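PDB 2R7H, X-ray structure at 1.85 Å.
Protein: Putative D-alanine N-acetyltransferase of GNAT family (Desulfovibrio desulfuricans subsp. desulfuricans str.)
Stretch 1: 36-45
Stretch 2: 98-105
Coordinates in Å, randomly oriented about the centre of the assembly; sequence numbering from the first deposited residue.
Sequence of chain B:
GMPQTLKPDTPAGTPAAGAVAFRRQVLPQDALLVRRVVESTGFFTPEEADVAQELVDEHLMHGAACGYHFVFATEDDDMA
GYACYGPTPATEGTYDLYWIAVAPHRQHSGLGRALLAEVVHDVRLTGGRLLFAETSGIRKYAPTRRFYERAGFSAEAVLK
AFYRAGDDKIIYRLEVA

Stretch 1, residues 36-45: RVVESTGFFT
Stretch 2 98-105: YWIAVAPH

A helical segment, 36-41, crosses the C-terminal part of strand 98-102. The axes of helix 36-41 and strand 98-102 approach to 7.5 Å, and their N-to-C directions stand 81° apart. The nearest CA pairs are Val37 CA to Ala103 CA at 5.5 Å, Val38 CA to Ala101 CA at 6.1 Å, and Thr41 CA to Pro104 CA at 6.4 Å. No hydrogen bond crosses the interface; 365 Å² of summed surface is buried by packing alone.

Arg36, modelled only to CB, has helical phi/psi of -62/-35 and makes no contact, but its O accepts from Ser40 N at 3.0 Å. Val37 (-64/-52, chi1 t, 168°) points its CA-to-CB bond toward the strand. Its CG1 lies 3.7 Å from Ala101 CB and 3.5 Å from Ala101 O, touching both side chain and backbone. Val38 (-57/-43, chi1 t, 155°) has its CA-to-CB bond sideways, its CG2 reaching Ala101 CB at 4.3 Å. Ala101, extended at -120/127 with its CA-to-CB bond toward the helix, thus meets both valines. Glu39 (-68/-30) is exposed and out of reach.

Ser40 (-71/-19, chi1 p, 73°) turns its hydroxyl back along the helix: OG donates to Val37 O at 2.5 Å. The same OG packs 3.2 Å from Pro104 CD and 3.7 Å from Ala103 CA, where the chain leaves the strand through Ala103 (-61/147) and turns at Pro104 (-52/-38, C-gamma endo). Thr41 (-84/-27, chi1 p, 72°) repeats the pattern, with OG1 donating to Val38 O at 2.8 Å and accepting from Phe43 N at 3.2 Å with an N-H...acceptor angle of 170°. Its CG2 sits 3.6 Å from Val102 O and 4.3 Å from Ala101 CB. Val102 O is buried here without a polar partner; the Val102 CA-to-CB bond points away from stretch 1.

Gly42 is the first residue to leave helical phi/psi, with positive phi (81/6), which by itself favours glycine. Phe43 (-103/4, chi1 m, chi2 76°) stays out of reach. At Phe44 the backbone extends (-126/118) and the CA-to-CB bond points toward the strand again; with chi1 m (-71°) and chi2 76°, the ring meets Trp99 edge to face. Phe44 CZ lies 3.8 Å from Trp99 CG, over one face of the indole. The centroids of the Phe44 ring and the Trp99 five-membered ring are 5.0 Å apart, with planes at 86°. Trp99 is extended (-172/161), with chi1 p (51°) and chi2 77°. Thr45 (-71/164, chi1 p) makes no contact and N-caps the following helix.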

# COMPACT_ATOMS: atom_id res chain seq x y z
N ARG B 36 -23.02 7.40 0.98
CA ARG B 36 -24.08 7.59 -0.03
C ARG B 36 -23.51 8.06 -1.39
O ARG B 36 -24.00 7.61 -2.43
CB ARG B 36 -25.22 8.50 0.50
N VAL B 37 -22.45 8.89 -1.38
CA VAL B 37 -21.83 9.33 -2.63
C VAL B 37 -21.25 8.11 -3.30
O VAL B 37 -21.52 7.87 -4.48
CB VAL B 37 -20.67 10.39 -2.44
CG1 VAL B 37 -19.88 10.58 -3.75
CG2 VAL B 37 -21.20 11.75 -1.95
N VAL B 38 -20.46 7.36 -2.54
CA VAL B 38 -19.81 6.14 -3.02
C VAL B 38 -20.80 5.10 -3.56
O VAL B 38 -20.54 4.47 -4.60
CB VAL B 38 -18.88 5.58 -1.90
CG1 VAL B 38 -18.68 4.14 -2.07
CG2 VAL B 38 -17.58 6.43 -1.81
N GLU B 39 -21.90 4.92 -2.85
CA GLU B 39 -22.96 3.97 -3.25
C GLU B 39 -23.68 4.40 -4.50
O GLU B 39 -24.12 3.55 -5.24
CB GLU B 39 -23.95 3.75 -2.13
CG GLU B 39 -23.35 2.94 -0.99
CD GLU B 39 -24.35 2.69 0.12
OE1 GLU B 39 -25.35 3.43 0.24
OE2 GLU B 39 -24.10 1.75 0.89
N SER B 40 -23.79 5.71 -4.75
CA SER B 40 -24.44 6.22 -5.95
C SER B 40 -23.65 6.00 -7.26
O SER B 40 -24.23 6.02 -8.33
CB SER B 40 -24.71 7.71 -5.80
OG SER B 40 -23.53 8.47 -5.90
N THR B 41 -22.35 5.73 -7.17
CA THR B 41 -21.51 5.55 -8.37
C THR B 41 -21.48 4.17 -9.01
O THR B 41 -21.18 4.09 -10.20
CB THR B 41 -20.05 5.86 -8.05
OG1 THR B 41 -19.50 4.81 -7.23
CG2 THR B 41 -19.92 7.25 -7.38
N GLY B 42 -21.72 3.10 -8.26
CA GLY B 42 -21.66 1.73 -8.82
C GLY B 42 -20.25 1.12 -8.94
O GLY B 42 -20.08 0.04 -9.50
N PHE B 43 -19.24 1.81 -8.44
CA PHE B 43 -17.87 1.33 -8.48
C PHE B 43 -17.44 0.80 -7.12
O PHE B 43 -16.28 0.39 -6.96
CB PHE B 43 -16.92 2.46 -8.96
CG PHE B 43 -16.93 2.63 -10.44
CD1 PHE B 43 -17.99 3.26 -11.07
CD2 PHE B 43 -15.90 2.14 -11.21
CE1 PHE B 43 -18.02 3.39 -12.45
CE2 PHE B 43 -15.91 2.27 -12.60
CZ PHE B 43 -16.98 2.89 -13.22
N PHE B 44 -18.35 0.76 -6.17
CA PHE B 44 -18.00 0.32 -4.85
C PHE B 44 -18.91 -0.81 -4.39
O PHE B 44 -20.10 -0.61 -4.26
CB PHE B 44 -18.09 1.46 -3.85
CG PHE B 44 -17.01 2.53 -3.99
CD1 PHE B 44 -17.07 3.48 -5.01
CD2 PHE B 44 -16.00 2.66 -3.00
CE1 PHE B 44 -16.09 4.50 -5.10
CE2 PHE B 44 -15.01 3.71 -3.08
CZ PHE B 44 -15.07 4.61 -4.13
N THR B 45 -18.32 -1.97 -4.14
CA THR B 45 -19.06 -3.08 -3.61
C THR B 45 -19.34 -2.64 -2.16
O THR B 45 -18.74 -1.68 -1.67
CB THR B 45 -18.21 -4.35 -3.62
OG1 THR B 45 -17.03 -4.11 -2.86
CG2 THR B 45 -17.84 -4.77 -5.04
N TYR B 98 -6.56 8.13 -3.34
CA TYR B 98 -7.33 6.88 -3.10
C TYR B 98 -8.50 6.83 -4.09
O TYR B 98 -8.61 5.85 -4.84
CB TYR B 98 -7.63 6.72 -1.58
CG TYR B 98 -6.31 6.75 -0.73
CD1 TYR B 98 -5.29 5.84 -1.00
CD2 TYR B 98 -6.13 7.61 0.36
CE1 TYR B 98 -4.07 5.85 -0.28
CE2 TYR B 98 -4.89 7.62 1.12
CZ TYR B 98 -3.86 6.72 0.78
OH TYR B 98 -2.60 6.64 1.47
N TRP B 99 -9.33 7.88 -4.17
CA TRP B 99 -10.37 7.97 -5.22
C TRP B 99 -11.04 9.33 -5.23
O TRP B 99 -10.85 10.11 -4.30
CB TRP B 99 -11.47 6.86 -5.16
CG TRP B 99 -12.01 6.78 -3.83
CD1 TRP B 99 -12.89 7.64 -3.27
CD2 TRP B 99 -11.67 5.82 -2.82
NE1 TRP B 99 -13.11 7.28 -1.99
CE2 TRP B 99 -12.38 6.17 -1.68
CE3 TRP B 99 -10.81 4.72 -2.78
CZ2 TRP B 99 -12.30 5.45 -0.50
CZ3 TRP B 99 -10.72 4.01 -1.61
CH2 TRP B 99 -11.48 4.37 -0.49
N ILE B 100 -11.67 9.62 -6.36
CA ILE B 100 -12.48 10.79 -6.52
C ILE B 100 -13.88 10.20 -6.83
O ILE B 100 -14.01 9.45 -7.77
CB ILE B 100 -12.04 11.72 -7.64
CG1 ILE B 100 -10.65 12.27 -7.36
CG2 ILE B 100 -13.05 12.93 -7.74
CD1 ILE B 100 -10.13 13.17 -8.42
N ALA B 101 -14.89 10.49 -6.01
CA ALA B 101 -16.28 10.01 -6.24
C ALA B 101 -17.22 11.22 -6.39
O ALA B 101 -17.25 12.10 -5.54
CB ALA B 101 -16.75 9.08 -5.07
N VAL B 102 -17.99 11.25 -7.48
CA VAL B 102 -18.98 12.31 -7.77
C VAL B 102 -20.36 11.66 -7.94
O VAL B 102 -20.48 10.63 -8.61
CB VAL B 102 -18.60 13.07 -9.06
CG1 VAL B 102 -19.73 13.99 -9.54
CG2 VAL B 102 -17.29 13.88 -8.83
N ALA B 103 -21.40 12.27 -7.34
CA ALA B 103 -22.78 11.75 -7.45
C ALA B 103 -23.19 11.75 -8.94
O ALA B 103 -22.74 12.61 -9.69
CB ALA B 103 -23.71 12.58 -6.64
N PRO B 104 -24.03 10.78 -9.38
CA PRO B 104 -24.42 10.69 -10.80
C PRO B 104 -24.98 11.96 -11.42
O PRO B 104 -24.64 12.27 -12.56
CB PRO B 104 -25.46 9.55 -10.82
CG PRO B 104 -25.92 9.41 -9.40
CD PRO B 104 -24.69 9.71 -8.60
N HIS B 105 -25.78 12.70 -10.65
CA HIS B 105 -26.36 13.94 -11.15
C HIS B 105 -25.34 15.08 -11.37
O HIS B 105 -25.64 16.02 -12.09
CB HIS B 105 -27.49 14.41 -10.25
CG HIS B 105 -27.04 15.03 -8.97
ND1 HIS B 105 -26.61 14.29 -7.89
CD2 HIS B 105 -27.00 16.33 -8.58
CE1 HIS B 105 -26.29 15.10 -6.90
NE2 HIS B 105 -26.52 16.34 -7.29